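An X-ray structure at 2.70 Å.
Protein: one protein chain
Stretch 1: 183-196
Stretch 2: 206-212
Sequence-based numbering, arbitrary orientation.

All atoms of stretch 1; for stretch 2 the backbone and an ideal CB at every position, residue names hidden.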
# COMPACT_ATOMS: atom_id res chain seq x y z
N GLY A 183 14.06 12.64 -3.86
CA GLY A 183 13.83 11.39 -3.14
C GLY A 183 13.57 10.27 -4.12
O GLY A 183 14.38 9.37 -4.37
N LEU A 184 12.44 10.50 -4.80
CA LEU A 184 11.86 9.56 -5.73
C LEU A 184 12.86 9.04 -6.71
O LEU A 184 12.82 7.82 -6.89
CB LEU A 184 10.69 10.19 -6.48
CG LEU A 184 9.71 9.31 -7.26
CD1 LEU A 184 9.27 8.12 -6.38
CD2 LEU A 184 8.56 10.23 -7.78
N PRO A 185 13.80 9.76 -7.31
CA PRO A 185 14.94 9.12 -7.99
C PRO A 185 15.72 8.00 -7.29
O PRO A 185 15.85 6.90 -7.88
CB PRO A 185 15.75 10.31 -8.37
CG PRO A 185 14.63 11.18 -8.92
CD PRO A 185 13.61 11.12 -7.81
N PHE A 186 16.16 8.15 -6.02
CA PHE A 186 16.87 7.08 -5.31
C PHE A 186 15.93 5.88 -5.10
O PHE A 186 16.37 4.73 -5.08
CB PHE A 186 17.34 7.68 -4.00
CG PHE A 186 18.25 6.87 -3.04
CD1 PHE A 186 17.70 5.98 -2.09
CD2 PHE A 186 19.63 7.11 -2.99
CE1 PHE A 186 18.49 5.37 -1.13
CE2 PHE A 186 20.42 6.50 -2.03
CZ PHE A 186 19.85 5.64 -1.11
N ASN A 187 14.61 6.07 -5.00
CA ASN A 187 13.66 4.97 -4.86
C ASN A 187 13.25 4.19 -6.08
O ASN A 187 13.06 2.98 -5.97
CB ASN A 187 12.42 5.45 -4.22
CG ASN A 187 12.70 5.59 -2.76
OD1 ASN A 187 12.35 6.60 -2.13
ND2 ASN A 187 13.34 4.58 -2.19
N ILE A 188 13.13 4.82 -7.24
CA ILE A 188 12.88 4.16 -8.51
C ILE A 188 13.99 3.10 -8.62
O ILE A 188 13.74 1.89 -8.65
CB ILE A 188 12.95 5.23 -9.69
CG1 ILE A 188 11.95 6.43 -9.58
CG2 ILE A 188 12.56 4.50 -10.97
CD1 ILE A 188 12.01 7.55 -10.66
N ALA A 189 15.26 3.55 -8.55
CA ALA A 189 16.42 2.68 -8.66
C ALA A 189 16.38 1.55 -7.61
O ALA A 189 16.35 0.41 -8.07
CB ALA A 189 17.72 3.52 -8.52
N SER A 190 16.30 1.75 -6.27
CA SER A 190 16.29 0.67 -5.28
C SER A 190 15.35 -0.48 -5.59
O SER A 190 15.83 -1.61 -5.64
CB SER A 190 15.94 1.24 -3.92
OG SER A 190 16.97 1.04 -2.94
N TYR A 191 14.05 -0.31 -5.85
CA TYR A 191 13.26 -1.48 -6.18
C TYR A 191 13.51 -1.98 -7.60
O TYR A 191 13.35 -3.18 -7.84
CB TYR A 191 11.80 -1.17 -5.99
CG TYR A 191 11.41 -1.06 -4.53
CD1 TYR A 191 11.30 -2.17 -3.72
CD2 TYR A 191 11.19 0.19 -3.99
CE1 TYR A 191 10.98 -2.03 -2.37
CE2 TYR A 191 10.87 0.33 -2.65
CZ TYR A 191 10.77 -0.77 -1.83
OH TYR A 191 10.49 -0.57 -0.49
N ALA A 192 13.91 -1.16 -8.59
CA ALA A 192 14.32 -1.61 -9.93
C ALA A 192 15.41 -2.67 -9.82
O ALA A 192 15.35 -3.73 -10.47
CB ALA A 192 14.89 -0.46 -10.71
N THR A 193 16.43 -2.40 -8.97
CA THR A 193 17.48 -3.35 -8.68
C THR A 193 16.79 -4.46 -7.91
O THR A 193 16.95 -5.59 -8.40
CB THR A 193 18.59 -2.69 -7.84
OG1 THR A 193 18.94 -1.48 -8.51
CG2 THR A 193 19.86 -3.50 -7.76
N LEU A 194 15.96 -4.30 -6.86
CA LEU A 194 15.28 -5.45 -6.22
C LEU A 194 14.47 -6.36 -7.15
O LEU A 194 14.44 -7.58 -6.93
CB LEU A 194 14.29 -5.05 -5.12
CG LEU A 194 14.44 -5.51 -3.65
CD1 LEU A 194 13.06 -5.94 -3.16
CD2 LEU A 194 15.37 -6.70 -3.48
N VAL A 195 13.81 -5.89 -8.22
CA VAL A 195 13.10 -6.83 -9.08
C VAL A 195 14.15 -7.49 -9.95
O VAL A 195 13.92 -8.56 -10.48
CB VAL A 195 12.03 -6.08 -9.90
CG1 VAL A 195 12.68 -5.06 -10.74
CG2 VAL A 195 11.28 -7.01 -10.83
N HIS A 196 15.34 -6.92 -10.13
CA HIS A 196 16.40 -7.62 -10.85
C HIS A 196 17.00 -8.80 -10.08
O HIS A 196 17.09 -9.93 -10.58
CB HIS A 196 17.54 -6.65 -11.18
CG HIS A 196 17.24 -6.00 -12.51
ND1 HIS A 196 16.39 -5.01 -12.72
CD2 HIS A 196 17.78 -6.41 -13.70
CE1 HIS A 196 16.40 -4.81 -14.01
NE2 HIS A 196 17.23 -5.64 -14.59
N UNK A 206 12.68 -9.95 -15.34
CA UNK A 206 12.18 -8.74 -14.70
C UNK A 206 11.11 -8.09 -15.58
O UNK A 206 11.23 -7.97 -16.80
CB UNK A 206 13.32 -7.76 -14.43
N UNK A 207 9.98 -7.74 -14.97
CA UNK A 207 8.84 -7.23 -15.68
C UNK A 207 8.56 -5.80 -15.42
O UNK A 207 9.38 -4.96 -15.76
CB UNK A 207 7.60 -8.05 -15.34
N UNK A 208 7.46 -5.46 -14.82
CA UNK A 208 7.10 -4.07 -14.72
C UNK A 208 7.32 -3.58 -13.31
O UNK A 208 7.26 -4.41 -12.39
CB UNK A 208 5.65 -3.85 -15.15
N UNK A 209 7.50 -2.26 -13.14
CA UNK A 209 7.73 -1.66 -11.83
C UNK A 209 6.63 -0.66 -11.61
O UNK A 209 6.56 0.24 -12.43
CB UNK A 209 9.11 -1.01 -11.73
N UNK A 210 5.78 -0.74 -10.57
CA UNK A 210 4.66 0.17 -10.35
C UNK A 210 4.86 0.84 -9.02
O UNK A 210 5.35 0.21 -8.11
CB UNK A 210 3.32 -0.56 -10.40
N UNK A 211 4.45 2.07 -8.80
CA UNK A 211 4.74 2.78 -7.56
C UNK A 211 3.47 3.45 -7.09
O UNK A 211 2.93 4.22 -7.90
CB UNK A 211 5.86 3.80 -7.75
N UNK A 212 3.07 3.23 -5.82
CA UNK A 212 1.87 3.88 -5.34
C UNK A 212 2.29 4.98 -4.39
O UNK A 212 3.15 4.80 -3.52
CB UNK A 212 0.92 2.89 -4.66

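Helix 184-196 and strand 206-212 run roughly antiparallel, at 153°, with their axes 8.5 Å apart at closest approach. The facing side of the helix is mostly apolar, and no hydrogen bond joins the two stretches.

Position 206 lies beside the last residues of stretch 1, V195 and H196. Its CA-to-CB bond points toward the helix, and the ideal CB is 4.1 Å from V195 O and 4.3 Å from H196 CE1. Phi is -52° and psi 132°. A compact apolar residue would suit, such as alanine, valine or proline, and this phi is one that proline accepts. The residue is P206. Its CB is 4.4 Å from V195 CG2. Its CG lies over one face of the H196 ring, 4.1 Å from H196 NE2. That imidazole is held in place by its own hydrogen bond, H196 ND1 to A192 O, at 2.8 Å.

At position 207 CA-to-CB would point away, and nothing of the helix lies within 5.5 Å of the ideal CB. The helix sets no demand on the side chain. Phi -112° and psi -115° are unusual, however, and favour glycine. The residue is G207. Its N is 4.4 Å from V195 CG2.

Position 208 also points away, with ordinary strand angles. The helix offers it no partner and does not choose between polar and apolar residues here. The residue is D208, whose CB stays 7.7 Å from V195 CG2, the nearest approach of its side chain to the helix.

Position 209 points toward the helix. Its ideal CB is still 5.5 Å from V195 CG1, which leaves room for a longer side chain. Around this space lie I188, Y191, A192 and V195. The small A192 side chain leaves space for a neighbour. Leucine, isoleucine or methionine would suit. The residue is L209, with chi1 t and chi2 p. Its CD1 meets Y191 CB at 4.0 Å. Its CD2 is 4.1 Å from A192 CB and 4.5 Å from I188 CG2. L209 has the largest area covered by the helix in this stretch.

Position 210 is out of reach of the helix. Its extended backbone would suit a beta-branched residue, among others. The residue is I210.

Position 211 points toward the helix, but its ideal CB has nothing within 5.5 Å. A side chain that extends well beyond CB is needed to pack closely on L184. Phenylalanine, methionine or leucine could be considered. The residue is F211. L184 CD1 sits over its ring face in a CH-pi contact, 3.9 Å from F211 CZ.

Position 212 is out of reach, so the helix does not discriminate. The residue is S212.

Stretch 2 (206-212) PGDLIFS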
# COMPACT_ATOMS: atom_id res chain seq x y z
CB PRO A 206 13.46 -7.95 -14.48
CG PRO A 206 14.48 -8.52 -15.46
CD PRO A 206 14.14 -9.99 -15.42
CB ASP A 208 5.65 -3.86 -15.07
CG ASP A 208 5.22 -4.18 -16.50
OD1 ASP A 208 5.93 -4.87 -17.24
OD2 ASP A 208 4.14 -3.71 -16.86
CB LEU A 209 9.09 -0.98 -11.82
CG LEU A 209 9.61 -0.45 -10.51
CD1 LEU A 209 9.90 -1.57 -9.52
CD2 LEU A 209 10.87 0.34 -10.82
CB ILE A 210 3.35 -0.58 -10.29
CG1 ILE A 210 3.22 -1.59 -11.40
CG2 ILE A 210 2.23 0.40 -10.49
CD1 ILE A 210 2.01 -2.48 -11.07
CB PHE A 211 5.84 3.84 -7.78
CG PHE A 211 5.77 5.10 -6.92
CD1 PHE A 211 6.11 5.08 -5.59
CD2 PHE A 211 5.34 6.28 -7.49
CE1 PHE A 211 6.03 6.23 -4.83
CE2 PHE A 211 5.25 7.43 -6.73
CZ PHE A 211 5.60 7.41 -5.40
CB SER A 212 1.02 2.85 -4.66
OG SER A 212 0.74 1.75 -5.52
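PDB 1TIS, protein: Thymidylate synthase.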